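PDB 3KSX: nitrate transport protein from Xanthomonas axonopodis pv. citri, which binds alkanesulfonates and, as a periplasmic binding protein, probably delivers them to a membrane transporter for uptake into the cell. Local coordinates for residues W182-W185 / D186-S190; P107-P110 / K111-T114; A291-F294 / Y295-L299; G225-V228 / Q229-G233; R244-A247 / G248-T252. All coordinates share one frame; numbering follows the deposited sequence.

In the fold
Interactions 1 and 2 flank the MOPS site, consistent with the cleft between the two lobes of a periplasmic binding protein. Their centres are about 10 Å apart, strands 181-185 and 113-118 are neighbours in one sheet, and Asp186 N to Ala112 O, at 3.1 Å, is a probable hydrogen bond joining them. The side chains of Trp185 and Thr109 each come within about 3 Å of the bound MOPS molecule. The other three contacts lie on helices farther from the chain's centre. Interactions 4 and 5 belong to consecutive helices, nearest atoms about 7 Å apart, whereas interactions 3 and 5 have centres about 40 Å apart, on opposite sides of the chain's centre.

Interaction 1: residues W182-W185 / D186-S190; sequences WAIW and DPWYS
Trp188 folds back over the preceding strand and meets three of its residues. Its CD1 lies 3.6 Å from Ile184 CG1, while its CE3 is met by Trp182 CH2 at 3.8 Å, the two indoles inclined obliquely to each other. Toward Trp185 the indole of Trp188 presents its edge, in an offset edge-to-face pair with planes at 83°. Trp185 O lies in the plane of the Trp188 ring, at the edge near CD1. Ile184 ties the cluster together: chi1 (-165°) swings CG1 away from the amide nitrogen toward Trp188, and chi2 (59°) turns CD1 to 3.8 Å above the centre of the Trp185 ring.

One layer out, a cis peptide before Pro187 turns the chain from strand into helix, and Tyr189 N gives Trp185 O a weak but straight hydrogen bond of 3.3 Å. Asp186 OD1 accepts twice from Ser190, from N at 3.0 Å and from OG at 2.7 Å, the hydroxyl coming from the syn side, somewhat out of the carboxylate plane. His270 holds the other oxygen, OD2, and stacks on Tyr189.

Trp185 thus stands beside the MOPS molecule with its indole backed by Ile184 and by the edge of Trp188. The chemistry is divided: apolar contacts would limit the tilt of the pocket-lining indole, while a carboxylate gripped through both oxygens, which would favour its charged form, secures the turn behind it.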
loop_
_atom_site.group_PDB
_atom_site.type_symbol
_atom_site.label_atom_id
_atom_site.label_comp_id
_atom_site.label_asym_id
_atom_site.label_seq_id
_atom_site.Cartn_x
_atom_site.Cartn_y
_atom_site.Cartn_z
ATOM N N TRP A 182 -5.104 9.235 -12.973
ATOM C CA TRP A 182 -4.160 8.248 -12.498
ATOM C C TRP A 182 -4.598 7.963 -11.083
ATOM O O TRP A 182 -4.723 8.947 -10.325
ATOM C CB TRP A 182 -2.745 8.868 -12.570
ATOM C CG TRP A 182 -1.614 7.987 -12.039
ATOM C CD1 TRP A 182 -1.619 6.587 -11.891
ATOM C CD2 TRP A 182 -0.341 8.426 -11.687
ATOM N NE1 TRP A 182 -0.387 6.167 -11.394
ATOM C CE2 TRP A 182 0.408 7.305 -11.269
ATOM C CE3 TRP A 182 0.264 9.714 -11.644
ATOM C CZ2 TRP A 182 1.739 7.429 -10.819
ATOM C CZ3 TRP A 182 1.627 9.818 -11.223
ATOM C CH2 TRP A 182 2.313 8.694 -10.799
ATOM N N ALA A 183 -4.943 6.713 -10.750
ATOM C CA ALA A 183 -5.273 6.441 -9.319
ATOM C C ALA A 183 -3.918 5.988 -8.704
ATOM O O ALA A 183 -3.302 5.028 -9.176
ATOM C CB ALA A 183 -6.296 5.440 -9.153
ATOM N N ILE A 184 -3.535 6.693 -7.650
ATOM C CA ILE A 184 -2.143 6.578 -7.052
ATOM C C ILE A 184 -2.121 7.075 -5.623
ATOM O O ILE A 184 -3.079 7.658 -5.166
ATOM C CB ILE A 184 -1.081 7.329 -7.940
ATOM C CG1 ILE A 184 0.379 6.958 -7.595
ATOM C CG2 ILE A 184 -1.268 8.898 -7.859
ATOM C CD1 ILE A 184 0.723 5.459 -7.728
ATOM N N TRP A 185 -1.050 6.831 -4.920
ATOM C CA TRP A 185 -0.985 7.229 -3.519
ATOM C C TRP A 185 0.182 8.221 -3.370
ATOM O O TRP A 185 0.858 8.543 -4.343
ATOM C CB TRP A 185 -0.789 5.943 -2.699
ATOM C CG TRP A 185 0.167 4.954 -3.294
ATOM C CD1 TRP A 185 1.499 4.886 -3.112
ATOM C CD2 TRP A 185 -0.172 3.875 -4.200
ATOM N NE1 TRP A 185 2.019 3.846 -3.837
ATOM C CE2 TRP A 185 1.026 3.229 -4.544
ATOM C CE3 TRP A 185 -1.364 3.428 -4.764
ATOM C CZ2 TRP A 185 1.062 2.086 -5.338
ATOM C CZ3 TRP A 185 -1.308 2.337 -5.635
ATOM C CH2 TRP A 185 -0.098 1.695 -5.928
ATOM N N ASP A 186 0.390 8.725 -2.152
ATOM C CA ASP A 186 1.596 9.455 -1.767
ATOM C C ASP A 186 2.860 8.578 -1.868
ATOM O O ASP A 186 2.833 7.371 -1.542
ATOM C CB ASP A 186 1.496 10.009 -0.348
ATOM C CG ASP A 186 1.059 11.437 -0.307
ATOM O OD1 ASP A 186 1.302 12.192 -1.272
ATOM O OD2 ASP A 186 0.425 11.803 0.692
ATOM N N PRO A 187 3.973 9.182 -2.286
ATOM C CA PRO A 187 4.170 10.655 -2.424
ATOM C C PRO A 187 3.887 11.266 -3.798
ATOM O O PRO A 187 4.065 12.467 -3.948
ATOM C CB PRO A 187 5.673 10.801 -2.119
ATOM C CG PRO A 187 6.254 9.524 -2.889
ATOM C CD PRO A 187 5.230 8.421 -2.525
ATOM N N TRP A 188 3.495 10.451 -4.781
ATOM C CA TRP A 188 3.152 10.947 -6.131
ATOM C C TRP A 188 2.021 11.981 -6.050
ATOM O O TRP A 188 2.128 13.035 -6.644
ATOM C CB TRP A 188 2.786 9.807 -7.080
ATOM C CG TRP A 188 3.743 8.623 -6.991
ATOM C CD1 TRP A 188 3.667 7.522 -6.124
ATOM C CD2 TRP A 188 4.887 8.412 -7.797
ATOM N NE1 TRP A 188 4.719 6.674 -6.347
ATOM C CE2 TRP A 188 5.485 7.184 -7.370
ATOM C CE3 TRP A 188 5.482 9.137 -8.814
ATOM C CZ2 TRP A 188 6.639 6.660 -7.967
ATOM C CZ3 TRP A 188 6.670 8.623 -9.410
ATOM C CH2 TRP A 188 7.229 7.395 -8.983
ATOM N N TYR A 189 0.952 11.718 -5.297
ATOM C CA TYR A 189 -0.071 12.722 -5.035
ATOM C C TYR A 189 0.516 14.088 -4.621
ATOM O O TYR A 189 0.274 15.143 -5.250
ATOM C CB TYR A 189 -1.013 12.173 -3.943
ATOM C CG TYR A 189 -1.900 13.151 -3.324
ATOM C CD1 TYR A 189 -2.521 14.151 -4.091
ATOM C CD2 TYR A 189 -2.216 13.058 -1.977
ATOM C CE1 TYR A 189 -3.368 15.065 -3.502
ATOM C CE2 TYR A 189 -3.074 13.935 -1.386
ATOM C CZ TYR A 189 -3.639 14.960 -2.147
ATOM O OH TYR A 189 -4.506 15.860 -1.549
ATOM N N SER A 190 1.297 14.070 -3.570
ATOM C CA SER A 190 1.783 15.383 -3.051
ATOM C C SER A 190 2.717 16.052 -4.048
ATOM O O SER A 190 2.629 17.276 -4.237
ATOM C CB SER A 190 2.457 15.200 -1.694
ATOM O OG SER A 190 1.519 14.770 -0.689
#

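Interaction 2: residues P107-P110 / K111-T114; sequences PPTP and KAET
A 3-10 turn from Thr109 to Glu113 ends the passage between the two sheets, from strand 100-106 of one into strand 113-118 of the other, at the ligand site of this periplasmic-binding fold. Two successive backbone bonds, each reaching three residues back, define it. Ala112 N donates to Thr109 O at 3.0 Å, approaching from above the carbonyl plane, and Glu113 N donates to Pro110 O at 3.2 Å, standing even farther out of the plane of the Pro110 carbonyl (71°).

Side chains fold in around these bonds. Ala112 CB rests 3.4 Å from Thr109 O and 3.9 Å from Thr109 OG1, giving the threonine an apolar flank. The same hydroxyl, set between its backbone N and carbonyl carbon (chi1 54°), makes a weak hydrogen bond to MOPS. Glu113 bends sharply at chi2 (-94°), bringing its carboxylate back toward the start of the turn. There a water accepts from Thr109 N at 3.0 Å and makes a long, weak bond of 3.5 Å to Glu113 OE2; the stronger partner of that oxygen is Ser141 OG. Backbone pairing of Ala112 with Asp186 and of Thr114 with Ile184 then carries the chain into the sheet.

The geometry of the turn therefore rests on its own amides, with the glutamate reaching Ser141 and the bridging water, while Thr109 OG1 adds a weak hydrogen bond to the hold on the ligand.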
loop_
_atom_site.group_PDB
_atom_site.type_symbol
_atom_site.label_atom_id
_atom_site.label_comp_id
_atom_site.label_asym_id
_atom_site.label_seq_id
_atom_site.Cartn_x
_atom_site.Cartn_y
_atom_site.Cartn_z
ATOM N N PRO A 107 -3.508 0.763 9.815
ATOM C CA PRO A 107 -4.723 1.528 9.570
ATOM C C PRO A 107 -4.699 2.427 8.297
ATOM O O PRO A 107 -3.633 2.754 7.735
ATOM C CB PRO A 107 -4.829 2.347 10.818
ATOM C CG PRO A 107 -4.098 1.411 11.870
ATOM C CD PRO A 107 -2.893 1.172 11.082
ATOM N N PRO A 108 -5.881 2.772 7.792
ATOM C CA PRO A 108 -5.828 3.380 6.472
ATOM C C PRO A 108 -5.416 4.859 6.484
ATOM O O PRO A 108 -5.441 5.545 7.530
ATOM C CB PRO A 108 -7.320 3.298 5.994
ATOM C CG PRO A 108 -8.087 3.380 7.299
ATOM C CD PRO A 108 -7.253 2.529 8.238
ATOM N N THR A 109 -5.010 5.347 5.327
ATOM C CA THR A 109 -4.594 6.755 5.149
ATOM C C THR A 109 -5.341 7.338 3.964
ATOM O O THR A 109 -4.797 7.454 2.838
ATOM C CB THR A 109 -3.031 6.858 4.974
ATOM O OG1 THR A 109 -2.629 6.018 3.934
ATOM C CG2 THR A 109 -2.335 6.353 6.171
ATOM N N PRO A 110 -6.660 7.641 4.155
ATOM C CA PRO A 110 -7.507 7.827 3.025
ATOM C C PRO A 110 -7.158 9.101 2.252
ATOM O O PRO A 110 -7.412 9.195 1.057
ATOM C CB PRO A 110 -8.902 7.965 3.654
ATOM C CG PRO A 110 -8.624 8.351 5.197
ATOM C CD PRO A 110 -7.409 7.555 5.430
ATOM N N LYS A 111 -6.608 10.108 2.914
ATOM C CA LYS A 111 -6.231 11.324 2.208
ATOM C C LYS A 111 -5.072 11.093 1.255
ATOM O O LYS A 111 -4.887 11.853 0.274
ATOM C CB LYS A 111 -5.835 12.387 3.254
ATOM C CG LYS A 111 -7.030 12.932 4.037
ATOM C CD LYS A 111 -6.486 13.654 5.302
ATOM C CE LYS A 111 -7.563 14.541 5.909
ATOM N NZ LYS A 111 -7.260 15.945 5.564
ATOM N N ALA A 112 -4.289 10.054 1.528
ATOM C CA ALA A 112 -3.122 9.741 0.772
ATOM C C ALA A 112 -3.460 8.811 -0.412
ATOM O O ALA A 112 -2.543 8.376 -1.092
ATOM C CB ALA A 112 -2.061 9.159 1.652
ATOM N N GLU A 113 -4.737 8.399 -0.587
ATOM C CA GLU A 113 -5.130 7.577 -1.754
ATOM C C GLU A 113 -5.958 8.457 -2.667
ATOM O O GLU A 113 -7.006 8.923 -2.242
ATOM C CB GLU A 113 -6.017 6.359 -1.404
ATOM C CG GLU A 113 -5.366 5.445 -0.421
ATOM C CD GLU A 113 -4.589 4.286 -1.117
ATOM O OE1 GLU A 113 -4.455 4.210 -2.387
ATOM O OE2 GLU A 113 -4.180 3.399 -0.328
ATOM N N THR A 114 -5.538 8.620 -3.921
ATOM C CA THR A 114 -6.113 9.692 -4.766
ATOM C C THR A 114 -6.333 9.281 -6.235
ATOM O O THR A 114 -5.595 8.448 -6.736
ATOM C CB THR A 114 -5.204 10.940 -4.726
ATOM O OG1 THR A 114 -3.989 10.686 -5.446
ATOM C CG2 THR A 114 -4.821 11.287 -3.279
HETATM O O HOH W 1 -5.384 3.597 2.922
#

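Interaction 3: residues A291-F294 / Y295-L299; sequences ADLF and YAQRL
Leu299 comes back against Phe294 just after the helix has ended. Its CB lies 3.5 Å from Phe294 O and 3.8 Å from Phe294 CD2, touching both the carbonyl and the ring of that residue. CG stays 4.0 Å from that oxygen, on the side of its own backbone N (chi1 -53°), which leads the chain over the aromatic ring. At the tip, CD1 sits above one face of the phenyl, 4.0 Å from Phe294 CE2.

The backbone makes this return possible through a Schellman motif. Leu299 N donates to Phe294 O at 2.8 Å and Arg298 N to Tyr295 O at 2.9 Å, with Arg298 as the C-prime residue at positive phi (58°). The preceding turn is ordinary helix, closing with Gln297 N on Leu293 O. On another side of this turn Leu293 and Gln297 run alongside each other, pointing the same way.

Among its neighbours, the end of helix 281-296 lies against two other helices: Phe294 reaches Asn144 and Leu147 of helix 141-152 as well as Ile88 and Phe92 of helix 88-95, while Leu299 continues the packing onto Met157 in a loop.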
loop_
_atom_site.group_PDB
_atom_site.type_symbol
_atom_site.label_atom_id
_atom_site.label_comp_id
_atom_site.label_asym_id
_atom_site.label_seq_id
_atom_site.Cartn_x
_atom_site.Cartn_y
_atom_site.Cartn_z
ATOM N N ALA A 291 -13.133 -8.681 -0.635
ATOM C CA ALA A 291 -12.949 -9.891 -1.453
ATOM C C ALA A 291 -14.313 -10.176 -2.149
ATOM O O ALA A 291 -14.370 -10.524 -3.346
ATOM C CB ALA A 291 -12.552 -11.070 -0.465
ATOM N N ASP A 292 -15.393 -10.090 -1.380
ATOM C CA ASP A 292 -16.749 -10.380 -1.947
ATOM C C ASP A 292 -17.143 -9.422 -3.069
ATOM O O ASP A 292 -17.697 -9.829 -4.152
ATOM C CB ASP A 292 -17.818 -10.347 -0.840
ATOM C CG ASP A 292 -17.624 -11.467 0.242
ATOM O OD1 ASP A 292 -16.844 -12.441 0.062
ATOM O OD2 ASP A 292 -18.265 -11.298 1.298
ATOM N N LEU A 293 -16.838 -8.138 -2.833
ATOM C CA LEU A 293 -17.055 -7.070 -3.826
ATOM C C LEU A 293 -16.277 -7.308 -5.108
ATOM O O LEU A 293 -16.840 -7.171 -6.181
ATOM C CB LEU A 293 -16.708 -5.684 -3.241
ATOM C CG LEU A 293 -16.800 -4.421 -4.114
ATOM C CD1 LEU A 293 -18.190 -4.273 -4.648
ATOM C CD2 LEU A 293 -16.419 -3.211 -3.252
ATOM N N PHE A 294 -14.986 -7.666 -5.003
ATOM C CA PHE A 294 -14.136 -7.817 -6.172
ATOM C C PHE A 294 -14.602 -9.010 -6.964
ATOM O O PHE A 294 -14.647 -8.994 -8.201
ATOM C CB PHE A 294 -12.644 -7.947 -5.767
ATOM C CG PHE A 294 -11.952 -6.614 -5.765
ATOM C CD1 PHE A 294 -12.304 -5.654 -4.819
ATOM C CD2 PHE A 294 -10.957 -6.320 -6.730
ATOM C CE1 PHE A 294 -11.765 -4.424 -4.850
ATOM C CE2 PHE A 294 -10.373 -5.046 -6.757
ATOM C CZ PHE A 294 -10.782 -4.083 -5.819
ATOM N N TYR A 295 -15.022 -10.018 -6.250
ATOM C CA TYR A 295 -15.581 -11.211 -6.931
ATOM C C TYR A 295 -16.921 -10.891 -7.676
ATOM O O TYR A 295 -17.114 -11.305 -8.847
ATOM C CB TYR A 295 -15.756 -12.331 -5.921
ATOM C CG TYR A 295 -16.265 -13.596 -6.595
ATOM C CD1 TYR A 295 -15.505 -14.236 -7.573
ATOM C CD2 TYR A 295 -17.515 -14.113 -6.276
ATOM C CE1 TYR A 295 -15.974 -15.377 -8.216
ATOM C CE2 TYR A 295 -18.007 -15.265 -6.915
ATOM C CZ TYR A 295 -17.218 -15.886 -7.886
ATOM O OH TYR A 295 -17.671 -17.030 -8.499
ATOM N N ALA A 296 -17.835 -10.231 -6.975
ATOM C CA ALA A 296 -19.168 -9.795 -7.448
ATOM C C ALA A 296 -19.011 -8.999 -8.730
ATOM O O ALA A 296 -19.814 -9.157 -9.646
ATOM C CB ALA A 296 -19.827 -8.908 -6.405
ATOM N N GLN A 297 -18.009 -8.119 -8.748
ATOM C CA GLN A 297 -17.667 -7.256 -9.901
ATOM C C GLN A 297 -16.802 -7.926 -10.960
ATOM O O GLN A 297 -16.339 -7.267 -11.900
ATOM C CB GLN A 297 -16.976 -5.979 -9.401
ATOM C CG GLN A 297 -17.893 -5.062 -8.604
ATOM C CD GLN A 297 -19.117 -4.596 -9.373
ATOM O OE1 GLN A 297 -20.206 -4.456 -8.807
ATOM N NE2 GLN A 297 -18.940 -4.342 -10.658
ATOM N N ARG A 298 -16.602 -9.238 -10.832
ATOM C CA ARG A 298 -15.820 -9.995 -11.798
ATOM C C ARG A 298 -14.376 -9.481 -11.966
ATOM O O ARG A 298 -13.779 -9.544 -13.058
ATOM C CB ARG A 298 -16.534 -9.986 -13.133
ATOM C CG ARG A 298 -17.992 -10.420 -13.106
ATOM C CD ARG A 298 -18.498 -10.571 -14.570
ATOM N NE ARG A 298 -18.710 -9.302 -15.322
ATOM C CZ ARG A 298 -17.833 -8.682 -16.149
ATOM N NH1 ARG A 298 -16.598 -9.164 -16.362
ATOM N NH2 ARG A 298 -18.203 -7.546 -16.771
ATOM N N LEU A 299 -13.800 -8.980 -10.882
ATOM C CA LEU A 299 -12.415 -8.521 -10.908
ATOM C C LEU A 299 -11.434 -9.556 -10.341
ATOM O O LEU A 299 -10.213 -9.386 -10.447
ATOM C CB LEU A 299 -12.303 -7.203 -10.150
ATOM C CG LEU A 299 -13.256 -6.097 -10.581
ATOM C CD1 LEU A 299 -13.133 -4.904 -9.715
ATOM C CD2 LEU A 299 -12.990 -5.697 -12.022
#

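Interaction 4: residues G225-V228 / Q229-G233; sequences GPFV and QQVMG
Phe227 has its CG opposite the backbone N (chi1 168°), which sends the ring along the helix toward Val231, while the first torsion of Val231 sets CG2 across from its own carbonyl carbon, which points it at the ring. The two meet as a CH-pi contact: Val231 CG2 stands 3.8 Å from the centroid of the Phe227 ring, 17° off the normal. The same methyl lies only 3.1 Å from Phe227 O, a close fit between ring and carbonyl.

This is the i to i+4 pairing of an alpha-helix, here the first turns of helix 225-244, and the backbone keeps the same spacing, with Val231 N on Phe227 O at 2.8 Å and Met232 N on Val228 O at 2.9 Å. The apolar side of the helix packs on strand 30-36 through Leu31 and on strand 82-86 through Leu82; Phe55 adds an edge-to-face partner for the Phe227 ring.

Another side of the helix is polar. Pro226 O accepts from Gln230 N and also from a water at 3.0 Å. That water in turn accepts from the side-chain amides of two successive residues, from Gln230 NE2 at 2.8 Å and, more weakly, from Gln229 NE2 at 2.7 Å.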
loop_
_atom_site.group_PDB
_atom_site.type_symbol
_atom_site.label_atom_id
_atom_site.label_comp_id
_atom_site.label_asym_id
_atom_site.label_seq_id
_atom_site.Cartn_x
_atom_site.Cartn_y
_atom_site.Cartn_z
ATOM N N GLY A 225 7.035 -17.491 15.078
ATOM C CA GLY A 225 5.947 -16.638 15.551
ATOM C C GLY A 225 6.339 -15.512 16.459
ATOM O O GLY A 225 5.977 -14.364 16.196
ATOM N N PRO A 226 7.093 -15.822 17.537
ATOM C CA PRO A 226 7.399 -14.777 18.504
ATOM C C PRO A 226 8.204 -13.687 17.804
ATOM O O PRO A 226 8.011 -12.481 18.070
ATOM C CB PRO A 226 8.289 -15.496 19.495
ATOM C CG PRO A 226 7.744 -16.872 19.544
ATOM C CD PRO A 226 7.252 -17.166 18.124
ATOM N N PHE A 227 9.089 -14.132 16.912
ATOM C CA PHE A 227 10.016 -13.236 16.244
ATOM C C PHE A 227 9.199 -12.327 15.354
ATOM O O PHE A 227 9.438 -11.139 15.359
ATOM C CB PHE A 227 11.077 -14.023 15.467
ATOM C CG PHE A 227 11.906 -13.200 14.529
ATOM C CD1 PHE A 227 13.016 -12.515 14.982
ATOM C CD2 PHE A 227 11.608 -13.164 13.158
ATOM C CE1 PHE A 227 13.797 -11.768 14.101
ATOM C CE2 PHE A 227 12.397 -12.424 12.269
ATOM C CZ PHE A 227 13.467 -11.730 12.733
ATOM N N VAL A 228 8.227 -12.884 14.610
ATOM C CA VAL A 228 7.371 -12.057 13.729
ATOM C C VAL A 228 6.573 -11.044 14.526
ATOM O O VAL A 228 6.458 -9.864 14.124
ATOM C CB VAL A 228 6.491 -12.927 12.852
ATOM C CG1 VAL A 228 5.341 -12.075 12.187
ATOM C CG2 VAL A 228 7.412 -13.615 11.772
ATOM N N GLN A 229 6.073 -11.482 15.679
ATOM C CA GLN A 229 5.336 -10.570 16.602
ATOM C C GLN A 229 6.241 -9.406 17.051
ATOM O O GLN A 229 5.839 -8.229 17.020
ATOM C CB GLN A 229 4.795 -11.371 17.774
ATOM C CG GLN A 229 4.083 -10.559 18.856
ATOM C CD GLN A 229 3.424 -11.511 19.904
ATOM O OE1 GLN A 229 2.332 -11.225 20.416
ATOM N NE2 GLN A 229 4.076 -12.672 20.182
ATOM N N GLN A 230 7.473 -9.736 17.462
ATOM C CA GLN A 230 8.440 -8.730 17.880
ATOM C C GLN A 230 8.833 -7.830 16.751
ATOM O O GLN A 230 8.985 -6.621 16.971
ATOM C CB GLN A 230 9.672 -9.375 18.465
ATOM C CG GLN A 230 9.405 -9.786 19.900
ATOM C CD GLN A 230 10.117 -11.042 20.241
ATOM O OE1 GLN A 230 11.287 -11.230 19.874
ATOM N NE2 GLN A 230 9.415 -11.954 20.917
ATOM N N VAL A 231 8.995 -8.378 15.530
ATOM C CA VAL A 231 9.219 -7.562 14.323
ATOM C C VAL A 231 8.111 -6.509 14.166
ATOM O O VAL A 231 8.413 -5.308 14.012
ATOM C CB VAL A 231 9.346 -8.449 13.054
ATOM C CG1 VAL A 231 9.395 -7.603 11.808
ATOM C CG2 VAL A 231 10.661 -9.311 13.112
ATOM N N MET A 232 6.859 -6.969 14.221
ATOM C CA MET A 232 5.688 -6.086 14.084
ATOM C C MET A 232 5.753 -5.044 15.165
ATOM O O MET A 232 5.508 -3.873 14.897
ATOM C CB MET A 232 4.359 -6.778 14.289
ATOM C CG MET A 232 3.965 -7.884 13.301
ATOM S SD MET A 232 3.821 -7.203 11.654
ATOM C CE MET A 232 5.457 -7.464 10.901
ATOM N N GLY A 233 6.091 -5.469 16.393
ATOM C CA GLY A 233 6.335 -4.500 17.501
ATOM C C GLY A 233 7.272 -3.358 17.181
ATOM O O GLY A 233 7.017 -2.227 17.532
HETATM O O HOH W 2 6.711 -12.544 20.721
#

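Interaction 5: residues R244-A247 / G248-T252; sequences RDRA and GSIKT
Hydrogen bonds between backbone groups come first in the contact of Asp245, Arg246 and Ala247 with the turn that follows. Ser249 N reaches Asp245 O at 2.9 Å, Ile250 N reaches Arg246 O at 3.0 Å, and Lys251 N reaches Ala247 O at 3.2 Å.

Polar side chains add to the first turn. Ser249 OG lies 3.0 Å from Asp245 O, though its proton could serve another acceptor instead, since Leu241 O is a weak alternative. A water donates to Asp245 OD2 at 2.6 Å and to Ser249 OG at 2.8 Å, bridging the aspartate to the serine one turn on. Asp245 CG, trans to N (chi1 -169°), stands 4.0 Å from Gly248 CA, where the bare glycine lets the carboxylate lie close to the helix.

Among apolar contacts, Ile250 CD1 approaches Arg246 CG at 4.0 Å. The arginine stays extended from CG to NE and takes its guanidinium past the isoleucine to a salt bridge with Glu265 of helix 261-269, the helix on which Ile250 also packs.

As for charge, a negative Asp245 may interact favourably with the start of the helix, although its carboxylate stands near the first turn without hydrogen-bonding the amides there. Asp245 is thus an N-cap by position, at a helix-helix junction where it is the single non-helical residue between helices 225-244 and 246-257.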
loop_
_atom_site.group_PDB
_atom_site.type_symbol
_atom_site.label_atom_id
_atom_site.label_comp_id
_atom_site.label_asym_id
_atom_site.label_seq_id
_atom_site.Cartn_x
_atom_site.Cartn_y
_atom_site.Cartn_z
ATOM N N ARG A 244 6.554 11.649 16.626
ATOM C CA ARG A 244 7.587 11.917 17.688
ATOM C C ARG A 244 8.881 12.580 17.200
ATOM O O ARG A 244 9.601 13.226 17.993
ATOM C CB ARG A 244 7.894 10.659 18.538
ATOM C CG ARG A 244 8.467 9.418 17.824
ATOM C CD ARG A 244 8.975 8.380 18.867
ATOM N NE ARG A 244 8.739 6.989 18.479
ATOM C CZ ARG A 244 7.551 6.369 18.547
ATOM N NH1 ARG A 244 6.448 7.011 18.967
ATOM N NH2 ARG A 244 7.447 5.097 18.184
ATOM N N ASP A 245 9.171 12.449 15.905
ATOM C CA ASP A 245 10.429 12.999 15.311
ATOM C C ASP A 245 10.131 13.707 14.002
ATOM O O ASP A 245 10.753 13.408 12.969
ATOM C CB ASP A 245 11.498 11.899 15.098
ATOM C CG ASP A 245 12.888 12.475 14.751
ATOM O OD1 ASP A 245 13.137 13.631 15.132
ATOM O OD2 ASP A 245 13.751 11.793 14.100
ATOM N N ARG A 246 9.183 14.644 14.026
ATOM C CA ARG A 246 8.703 15.236 12.764
ATOM C C ARG A 246 9.824 15.825 11.875
ATOM O O ARG A 246 9.981 15.405 10.708
ATOM C CB ARG A 246 7.552 16.241 13.025
ATOM C CG ARG A 246 7.060 17.036 11.792
ATOM C CD ARG A 246 5.913 18.073 12.145
ATOM N NE ARG A 246 5.418 18.744 10.925
ATOM C CZ ARG A 246 4.416 18.293 10.159
ATOM N NH1 ARG A 246 3.761 17.177 10.473
ATOM N NH2 ARG A 246 4.064 18.951 9.064
ATOM N N ALA A 247 10.607 16.767 12.415
ATOM C CA ALA A 247 11.610 17.497 11.610
ATOM C C ALA A 247 12.722 16.589 11.102
ATOM O O ALA A 247 13.142 16.703 9.958
ATOM C CB ALA A 247 12.170 18.697 12.379
ATOM N N GLY A 248 13.174 15.678 11.975
ATOM C CA GLY A 248 14.224 14.720 11.679
ATOM C C GLY A 248 13.728 13.828 10.562
ATOM O O GLY A 248 14.434 13.631 9.585
ATOM N N SER A 249 12.496 13.325 10.701
ATOM C CA SER A 249 11.870 12.463 9.698
ATOM C C SER A 249 11.797 13.119 8.326
ATOM O O SER A 249 12.120 12.490 7.338
ATOM C CB SER A 249 10.467 12.066 10.128
ATOM O OG SER A 249 10.486 11.073 11.152
ATOM N N ILE A 250 11.359 14.370 8.257
ATOM C CA ILE A 250 11.246 15.039 6.973
ATOM C C ILE A 250 12.603 15.103 6.286
ATOM O O ILE A 250 12.716 14.806 5.091
ATOM C CB ILE A 250 10.706 16.481 7.107
ATOM C CG1 ILE A 250 9.274 16.499 7.672
ATOM C CG2 ILE A 250 10.804 17.234 5.789
ATOM C CD1 ILE A 250 8.899 17.885 8.359
ATOM N N LYS A 251 13.641 15.514 7.013
ATOM C CA LYS A 251 14.922 15.719 6.324
ATOM C C LYS A 251 15.482 14.395 5.863
ATOM O O LYS A 251 16.045 14.340 4.776
ATOM C CB LYS A 251 15.953 16.546 7.123
ATOM C CG LYS A 251 16.555 15.825 8.327
ATOM C CD LYS A 251 17.938 15.161 8.058
ATOM C CE LYS A 251 18.266 14.047 9.128
ATOM N NZ LYS A 251 17.710 14.203 10.553
ATOM N N THR A 252 15.292 13.322 6.649
ATOM C CA THR A 252 15.786 11.972 6.286
ATOM C C THR A 252 15.087 11.400 5.091
ATOM O O THR A 252 15.750 10.926 4.178
ATOM C CB THR A 252 15.695 10.947 7.458
ATOM O OG1 THR A 252 16.476 11.431 8.562
ATOM C CG2 THR A 252 16.169 9.545 7.018
HETATM O O HOH W 3 12.956 10.163 12.242
#